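Local coordinates for protein exopolyphosphatase (Aquifex aeolicus, PDB 1T6C) that probably hydrolyses phosphoanhydride bonds of polyphosphate or guanosine pentaphosphate, as a calcium-binding member of the actin-like Ppx/GppA phosphatase family, at residues A[63-67]-A[102-106]. Numbering follows the deposited sequence. Where two conformers were deposited one is given.
Sequences IEETI and FLERV
Phe102 pushes its ring between the two helices to meet Ile63, Thr66 and Ile67, the buried half of a helix-helix contact in the actin-like fold of the Ppx/GppA phosphatase family. Helices 60-79 and 99-109 run roughly parallel here; the axes of the short segments come within 10.8 Å of each other, at 29°. Helix 60-79 precedes strand 84-89, and helix 99-109 is on the crossover from that strand to 114-116, its parallel neighbour in the same sheet. The ring gets there because CG stands anti to the backbone N (chi1 163°), which swings it off its own helix towards 63-67. Phe102 CD1 lies 3.9 Å from Ile63 CG2. Phe102 CZ is 3.8 Å from Thr66 CG2, and Ile67 CG1 sits at the ring edge, near its plane. Thr66 turns its methyl to the ring while OG1 bonds back to Arg62 O and to Thr46 OG1. Leu58 packs against both Ile63 and Phe102, and Val106 reaches on to Val114 of the edge strand 114-116.

On the solvent side the packing gives way to charge. Arg105 crosses Ile67 at about a right angle, and Ile63 CG2 comes in obliquely by NH1. Arg105 NH1 meets OE2 of exposed Glu64 at 2.8 Å in a salt bridge; two further bonds from NH2, to OE1 and OE2, are weak. The planes of carboxylate and guanidinium are 55° apart, and NH1 approaches OE2 from above the carboxylate plane, so the pair is not a coplanar bidentate salt bridge. Glu109 takes NE in a second salt bridge. A leucine in place of Arg105 would probably leave Glu64 and Glu109 without their shared positive partner and take away the flat guanidinium cover over Ile67 CD1. Ile67 belongs to both halves: CG1 faces Phe102 and Val106, while CD1 lies against the centre of the guanidinium face, 3.4 Å from Arg105 CZ.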
ATOM      1  N   ILE A  63     -16.574  -2.401 -15.434  1.00 18.83           N
ATOM      2  CA  ILE A  63     -16.205  -3.793 -15.715  1.00 19.03           C
ATOM      3  C   ILE A  63     -15.601  -3.897 -17.109  1.00 19.25           C
ATOM      4  O   ILE A  63     -14.591  -4.541 -17.313  1.00 17.53           O
ATOM      5  CB  ILE A  63     -17.433  -4.746 -15.600  1.00 19.26           C
ATOM      6  CG1 ILE A  63     -17.756  -5.008 -14.139  1.00 19.03           C
ATOM      7  CG2 ILE A  63     -17.213  -6.043 -16.373  1.00 19.82           C
ATOM      8  CD1 ILE A  63     -19.089  -5.716 -13.918  1.00 21.70           C
ATOM      9  N   GLU A  64     -16.255  -3.310 -18.106  1.00 18.95           N
ATOM     10  CA  GLU A  64     -15.810  -3.514 -19.480  1.00 19.62           C
ATOM     11  C   GLU A  64     -14.451  -2.875 -19.695  1.00 18.77           C
ATOM     12  O   GLU A  64     -13.600  -3.454 -20.364  1.00 18.94           O
ATOM     13  CB  GLU A  64     -16.815  -2.902 -20.455  1.00 20.52           C
ATOM     14  CG  GLU A  64     -18.147  -3.615 -20.465  1.00 24.89           C
ATOM     15  CD  GLU A  64     -18.099  -4.988 -21.107  1.00 27.82           C
ATOM     16  OE1 GLU A  64     -17.090  -5.361 -21.760  1.00 29.66           O
ATOM     17  OE2 GLU A  64     -19.122  -5.686 -20.997  1.00 31.87           O
ATOM     18  N   GLU A  65     -14.240  -1.690 -19.132  1.00 19.33           N
ATOM     19  CA  GLU A  65     -12.942  -1.044 -19.270  1.00 19.79           C
ATOM     20  C   GLU A  65     -11.872  -1.888 -18.568  1.00 19.33           C
ATOM     21  O   GLU A  65     -10.747  -2.033 -19.062  1.00 19.23           O
ATOM     22  CB  GLU A  65     -12.913   0.371 -18.691  1.00 21.21           C
ATOM     23  CG  GLU A  65     -11.612   1.065 -19.052  1.00 24.32           C
ATOM     24  CD  GLU A  65     -11.522   2.519 -18.625  1.00 29.40           C
ATOM     25  OE1 GLU A  65     -12.514   3.045 -18.121  1.00 32.70           O
ATOM     26  OE2 GLU A  65     -10.439   3.128 -18.801  1.00 31.74           O
ATOM     27  N   THR A  66     -12.227  -2.428 -17.408  1.00 17.75           N
ATOM     28  CA  THR A  66     -11.266  -3.220 -16.631  1.00 16.44           C
ATOM     29  C   THR A  66     -10.885  -4.488 -17.402  1.00 16.30           C
ATOM     30  O   THR A  66      -9.707  -4.814 -17.503  1.00 15.09           O
ATOM     31  CB  THR A  66     -11.822  -3.544 -15.250  1.00 15.83           C
ATOM     32  OG1 THR A  66     -12.015  -2.346 -14.491  1.00 16.07           O
ATOM     33  CG2 THR A  66     -10.811  -4.350 -14.417  1.00 14.85           C
ATOM     34  N   ILE A  67     -11.869  -5.147 -18.018  1.00 16.37           N
ATOM     35  CA  ILE A  67     -11.586  -6.311 -18.842  1.00 17.03           C
ATOM     36  C   ILE A  67     -10.656  -5.921 -20.006  1.00 16.64           C
ATOM     37  O   ILE A  67      -9.715  -6.642 -20.306  1.00 15.46           O
ATOM     38  CB  ILE A  67     -12.889  -6.992 -19.312  1.00 18.01           C
ATOM     39  CG1 ILE A  67     -13.558  -7.677 -18.120  1.00 18.48           C
ATOM     40  CG2 ILE A  67     -12.633  -8.008 -20.424  1.00 18.41           C
ATOM     41  CD1 ILE A  67     -14.875  -8.268 -18.417  1.00 20.94           C
ATOM     42  N   PHE A 102     -18.092 -10.804 -12.510  1.00 17.74           N
ATOM     43  CA  PHE A 102     -16.949 -10.093 -13.080  1.00 17.50           C
ATOM     44  C   PHE A 102     -15.689 -10.990 -13.152  1.00 16.58           C
ATOM     45  O   PHE A 102     -15.057 -11.077 -14.192  1.00 16.61           O
ATOM     46  CB  PHE A 102     -16.663  -8.836 -12.262  1.00 17.93           C
ATOM     47  CG  PHE A 102     -15.304  -8.248 -12.486  1.00 19.26           C
ATOM     48  CD1 PHE A 102     -14.906  -7.836 -13.748  1.00 21.65           C
ATOM     49  CD2 PHE A 102     -14.427  -8.091 -11.423  1.00 20.90           C
ATOM     50  CE1 PHE A 102     -13.664  -7.284 -13.939  1.00 22.17           C
ATOM     51  CE2 PHE A 102     -13.170  -7.559 -11.611  1.00 23.41           C
ATOM     52  CZ  PHE A 102     -12.786  -7.142 -12.878  1.00 23.29           C
ATOM     53  N   LEU A 103     -15.339 -11.662 -12.056  1.00 16.02           N
ATOM     54  CA  LEU A 103     -14.142 -12.511 -12.066  1.00 16.10           C
ATOM     55  C   LEU A 103     -14.244 -13.730 -12.996  1.00 16.30           C
ATOM     56  O   LEU A 103     -13.227 -14.215 -13.539  1.00 14.95           O
ATOM     57  CB  LEU A 103     -13.891 -13.072 -10.660  0.66 16.95           C
ATOM     58  CG  LEU A 103     -13.673 -12.121  -9.491  0.66 17.96           C
ATOM     59  CD1 LEU A 103     -13.702 -12.883  -8.168  0.66 19.57           C
ATOM     60  CD2 LEU A 103     -12.380 -11.400  -9.638  0.66 17.84           C
ATOM     61  N   GLU A 104     -15.460 -14.260 -13.136  1.00 16.72           N
ATOM     62  CA  GLU A 104     -15.730 -15.315 -14.110  1.00 16.91           C
ATOM     63  C   GLU A 104     -15.533 -14.818 -15.540  1.00 15.89           C
ATOM     64  O   GLU A 104     -14.977 -15.522 -16.377  1.00 15.69           O
ATOM     65  CB  GLU A 104     -17.157 -15.880 -13.942  1.00 17.82           C
ATOM     66  CG  GLU A 104     -17.597 -16.828 -15.058  1.00 19.02           C
ATOM     67  CD  GLU A 104     -16.846 -18.146 -15.112  1.00 21.83           C
ATOM     68  OE1 GLU A 104     -16.109 -18.484 -14.156  1.00 21.47           O
ATOM     69  OE2 GLU A 104     -17.039 -18.880 -16.109  1.00 22.81           O
ATOM     70  N   ARG A 105     -15.976 -13.607 -15.844  1.00 16.16           N
ATOM     71  CA  ARG A 105     -15.693 -13.045 -17.175  1.00 16.12           C
ATOM     72  C   ARG A 105     -14.188 -12.943 -17.411  1.00 15.38           C
ATOM     73  O   ARG A 105     -13.718 -13.179 -18.498  1.00 14.86           O
ATOM     74  CB  ARG A 105     -16.313 -11.660 -17.344  1.00 16.37           C
ATOM     75  CG  ARG A 105     -17.825 -11.641 -17.489  1.00 18.51           C
ATOM     76  CD  ARG A 105     -18.345 -10.272 -17.926  1.00 20.14           C
ATOM     77  NE  ARG A 105     -17.854  -9.925 -19.264  1.00 21.21           N
ATOM     78  CZ  ARG A 105     -17.928  -8.714 -19.812  1.00 23.16           C
ATOM     79  NH1 ARG A 105     -18.532  -7.717 -19.179  1.00 22.17           N
ATOM     80  NH2 ARG A 105     -17.429  -8.516 -21.025  1.00 24.53           N
ATOM     81  N   VAL A 106     -13.430 -12.593 -16.376  1.00 15.02           N
ATOM     82  CA  VAL A 106     -11.994 -12.470 -16.553  1.00 14.46           C
ATOM     83  C   VAL A 106     -11.356 -13.834 -16.882  1.00 14.15           C
ATOM     84  O   VAL A 106     -10.497 -13.933 -17.729  1.00 13.84           O
ATOM     85  CB  VAL A 106     -11.321 -11.790 -15.340  1.00 14.63           C
ATOM     86  CG1 VAL A 106      -9.809 -11.761 -15.498  1.00 15.41           C
ATOM     87  CG2 VAL A 106     -11.841 -10.378 -15.175  1.00 14.66           C
TER